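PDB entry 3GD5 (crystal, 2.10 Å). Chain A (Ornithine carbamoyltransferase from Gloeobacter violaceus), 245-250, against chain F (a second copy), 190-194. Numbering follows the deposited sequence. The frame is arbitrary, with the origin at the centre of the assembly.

Chain A, residues 245-250: HRLQLF
Chain F 190-194: EGFTP

Two copies of one protein meet here through packing alone: no hydrogen bond crosses between the stretches, and 286 Å² is buried, both sides summed. Chain A leads into a short helix; chain F has no regular helix or strand. CA pairs His A245 to Phe F192 (5.7 Å) and Leu A249 to Gly F191 (5.3 Å) set the register, so the chains run in opposite senses.

His A245 (psi -32°) points its CA-to-CB bond toward chain F, with chi1 -70° (m) and chi2 -40°. Its flat aromatic ring can offer a face to the backbone: Phe F192 CA sits over it, 3.9 Å from the ring centroid and 14° off the normal. The two aromatic rings meet obliquely, centroids 5.6 Å apart and planes at 50°. His A245 ND1 comes within 3.4 Å of Gly F191 O, but the angle is too poor for a hydrogen bond; NE2 is hydrogen-bonded elsewhere in the structure.

The CA-to-CB bond of Arg A246 (phi/psi -65/-48°, chi t, t, p, 71°) points away, and Leu A247 (-66/-57°, t, p) is out of reach. Gln A248 (-70/60°, m, m, -61°) starts toward chain F, yet its end leads away.

Leu A249 (-174/-41°) is buried; its CA-to-CB bond points toward chain F, chi1 t and chi2 p. Its CD1 rests 3.6 Å from Gly F191 CA (-79/7°). Glycine suits this place because an ideal CB would lie 2.3 Å from Leu A249 CD1, a clash. Leu A249 CD2 packs 4.0 Å from Phe F192 CE1 (-119/38°, chi1 m, chi2 75°, CA-to-CB sideways), an apolar contact fitting for two buried side chains. Thr F193 (-77/159°, chi1 p) follows.

Phe A250 (-105/-18°, chi1 -91°, chi2 -76°) makes no contact across; its N donates to Arg A246 O at 3.3 Å, a helical i+4 bond.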

ATOM      1  N   HIS A 245       2.241 -27.878  -9.946  1.00 73.15           N
ATOM      2  CA  HIS A 245       3.507 -28.219 -10.580  1.00 72.12           C
ATOM      3  C   HIS A 245       4.659 -28.207  -9.590  1.00 72.35           C
ATOM      4  O   HIS A 245       5.614 -28.971  -9.732  1.00 72.84           O
ATOM      5  CB  HIS A 245       3.834 -27.241 -11.713  1.00 71.90           C
ATOM      6  CG  HIS A 245       2.944 -27.368 -12.908  1.00 71.24           C
ATOM      7  ND1 HIS A 245       2.524 -28.587 -13.398  1.00 70.54           N
ATOM      8  CD2 HIS A 245       2.436 -26.432 -13.744  1.00 69.65           C
ATOM      9  CE1 HIS A 245       1.796 -28.393 -14.484  1.00 69.90           C
ATOM     10  NE2 HIS A 245       1.729 -27.095 -14.716  1.00 69.51           N
ATOM     11  N   ARG A 246       4.576 -27.338  -8.588  1.00 71.84           N
ATOM     12  CA  ARG A 246       5.638 -27.240  -7.600  1.00 70.98           C
ATOM     13  C   ARG A 246       5.756 -28.522  -6.790  1.00 70.51           C
ATOM     14  O   ARG A 246       6.852 -29.050  -6.609  1.00 69.60           O
ATOM     15  CB  ARG A 246       5.394 -26.053  -6.667  1.00 71.48           C
ATOM     16  CG  ARG A 246       6.669 -25.528  -6.028  1.00 73.11           C
ATOM     17  CD  ARG A 246       6.430 -24.232  -5.281  1.00 74.78           C
ATOM     18  NE  ARG A 246       5.854 -24.469  -3.964  1.00 78.05           N
ATOM     19  CZ  ARG A 246       6.519 -25.002  -2.945  1.00 78.75           C
ATOM     20  NH1 ARG A 246       7.789 -25.352  -3.090  1.00 80.79           N
ATOM     21  NH2 ARG A 246       5.912 -25.195  -1.785  1.00 79.38           N
ATOM     22  N   LEU A 247       4.624 -29.021  -6.308  1.00 71.31           N
ATOM     23  CA  LEU A 247       4.608 -30.247  -5.516  1.00 72.33           C
ATOM     24  C   LEU A 247       5.017 -31.450  -6.359  1.00 72.68           C
ATOM     25  O   LEU A 247       5.969 -32.156  -6.027  1.00 72.76           O
ATOM     26  CB  LEU A 247       3.216 -30.479  -4.929  1.00 72.03           C
ATOM     27  CG  LEU A 247       3.049 -31.730  -4.066  1.00 72.11           C
ATOM     28  CD1 LEU A 247       4.037 -31.701  -2.915  1.00 72.43           C
ATOM     29  CD2 LEU A 247       1.626 -31.796  -3.549  1.00 73.40           C
ATOM     30  N   GLN A 248       4.288 -31.680  -7.448  1.00 73.56           N
ATOM     31  CA  GLN A 248       4.569 -32.791  -8.354  1.00 74.28           C
ATOM     32  C   GLN A 248       5.867 -32.513  -9.103  1.00 73.48           C
ATOM     33  O   GLN A 248       5.876 -32.445 -10.328  1.00 74.53           O
ATOM     34  CB  GLN A 248       3.430 -32.952  -9.368  1.00 75.68           C
ATOM     35  CG  GLN A 248       2.086 -33.355  -8.774  1.00 78.29           C
ATOM     36  CD  GLN A 248       2.062 -34.796  -8.298  1.00 79.31           C
ATOM     37  OE1 GLN A 248       2.243 -35.724  -9.088  1.00 79.97           O
ATOM     38  NE2 GLN A 248       1.836 -34.989  -7.003  1.00 79.63           N
ATOM     39  N   LEU A 249       6.959 -32.358  -8.363  1.00 71.48           N
ATOM     40  CA  LEU A 249       8.255 -32.067  -8.962  1.00 70.02           C
ATOM     41  C   LEU A 249       9.341 -32.082  -7.894  1.00 68.40           C
ATOM     42  O   LEU A 249      10.441 -32.588  -8.115  1.00 67.95           O
ATOM     43  CB  LEU A 249       8.213 -30.695  -9.636  1.00 70.83           C
ATOM     44  CG  LEU A 249       9.457 -30.187 -10.365  1.00 72.06           C
ATOM     45  CD1 LEU A 249       9.961 -31.234 -11.349  1.00 72.69           C
ATOM     46  CD2 LEU A 249       9.106 -28.896 -11.091  1.00 72.40           C
ATOM     47  N   PHE A 250       9.014 -31.521  -6.735  1.00 66.23           N
ATOM     48  CA  PHE A 250       9.928 -31.462  -5.601  1.00 63.72           C
ATOM     49  C   PHE A 250       9.509 -32.491  -4.557  1.00 63.13           C
ATOM     50  O   PHE A 250      10.285 -32.858  -3.676  1.00 63.47           O
ATOM     51  CB  PHE A 250       9.887 -30.068  -4.981  1.00 62.46           C
ATOM     52  CG  PHE A 250      10.888 -29.117  -5.558  1.00 60.61           C
ATOM     53  CD1 PHE A 250      12.229 -29.204  -5.203  1.00 59.92           C
ATOM     54  CD2 PHE A 250      10.492 -28.129  -6.450  1.00 59.25           C
ATOM     55  CE1 PHE A 250      13.165 -28.318  -5.726  1.00 60.36           C
ATOM     56  CE2 PHE A 250      11.420 -27.237  -6.981  1.00 59.39           C
ATOM     57  CZ  PHE A 250      12.758 -27.329  -6.618  1.00 60.05           C
TER
ATOM     58  N   GLU F 190       9.742 -31.274 -18.024  1.00 52.31           N
ATOM     59  CA  GLU F 190       9.353 -32.384 -17.158  1.00 54.77           C
ATOM     60  C   GLU F 190       8.319 -32.094 -16.064  1.00 54.80           C
ATOM     61  O   GLU F 190       7.231 -32.677 -16.066  1.00 58.65           O
ATOM     62  CB  GLU F 190      10.583 -33.028 -16.513  1.00 57.27           C
ATOM     63  CG  GLU F 190      10.199 -34.115 -15.509  1.00 61.81           C
ATOM     64  CD  GLU F 190      11.380 -34.799 -14.851  1.00 64.21           C
ATOM     65  OE1 GLU F 190      11.155 -35.503 -13.845  1.00 65.85           O
ATOM     66  OE2 GLU F 190      12.522 -34.647 -15.336  1.00 66.40           O
ATOM     67  N   GLY F 191       8.638 -31.217 -15.124  1.00 52.03           N
ATOM     68  CA  GLY F 191       7.683 -30.948 -14.061  1.00 50.55           C
ATOM     69  C   GLY F 191       6.519 -30.020 -14.382  1.00 49.47           C
ATOM     70  O   GLY F 191       5.743 -29.665 -13.487  1.00 47.93           O
ATOM     71  N   PHE F 192       6.371 -29.628 -15.643  1.00 47.73           N
ATOM     72  CA  PHE F 192       5.286 -28.719 -16.003  1.00 47.81           C
ATOM     73  C   PHE F 192       4.302 -29.294 -17.013  1.00 46.95           C
ATOM     74  O   PHE F 192       3.811 -28.586 -17.882  1.00 47.29           O
ATOM     75  CB  PHE F 192       5.866 -27.403 -16.532  1.00 48.02           C
ATOM     76  CG  PHE F 192       6.808 -26.739 -15.575  1.00 49.58           C
ATOM     77  CD1 PHE F 192       8.093 -27.242 -15.384  1.00 50.07           C
ATOM     78  CD2 PHE F 192       6.388 -25.657 -14.807  1.00 49.41           C
ATOM     79  CE1 PHE F 192       8.940 -26.680 -14.439  1.00 49.70           C
ATOM     80  CE2 PHE F 192       7.229 -25.088 -13.859  1.00 47.58           C
ATOM     81  CZ  PHE F 192       8.505 -25.600 -13.673  1.00 49.82           C
ATOM     82  N   THR F 193       4.014 -30.582 -16.887  1.00 46.90           N
ATOM     83  CA  THR F 193       3.081 -31.250 -17.789  1.00 45.69           C
ATOM     84  C   THR F 193       1.659 -30.881 -17.389  1.00 42.71           C
ATOM     85  O   THR F 193       1.409 -30.458 -16.261  1.00 41.53           O
ATOM     86  CB  THR F 193       3.218 -32.777 -17.692  1.00 46.58           C
ATOM     87  OG1 THR F 193       3.060 -33.173 -16.325  1.00 48.63           O
ATOM     88  CG2 THR F 193       4.576 -33.231 -18.186  1.00 47.45           C
ATOM     89  N   PRO F 194       0.704 -31.019 -18.312  1.00 41.05           N
ATOM     90  CA  PRO F 194      -0.650 -30.664 -17.890  1.00 39.71           C
ATOM     91  C   PRO F 194      -1.226 -31.692 -16.928  1.00 38.83           C
ATOM     92  O   PRO F 194      -0.658 -32.760 -16.729  1.00 36.79           O
ATOM     93  CB  PRO F 194      -1.413 -30.580 -19.211  1.00 39.61           C
ATOM     94  CG  PRO F 194      -0.635 -31.477 -20.121  1.00 40.95           C
ATOM     95  CD  PRO F 194       0.783 -31.160 -19.772  1.00 39.85           C
TER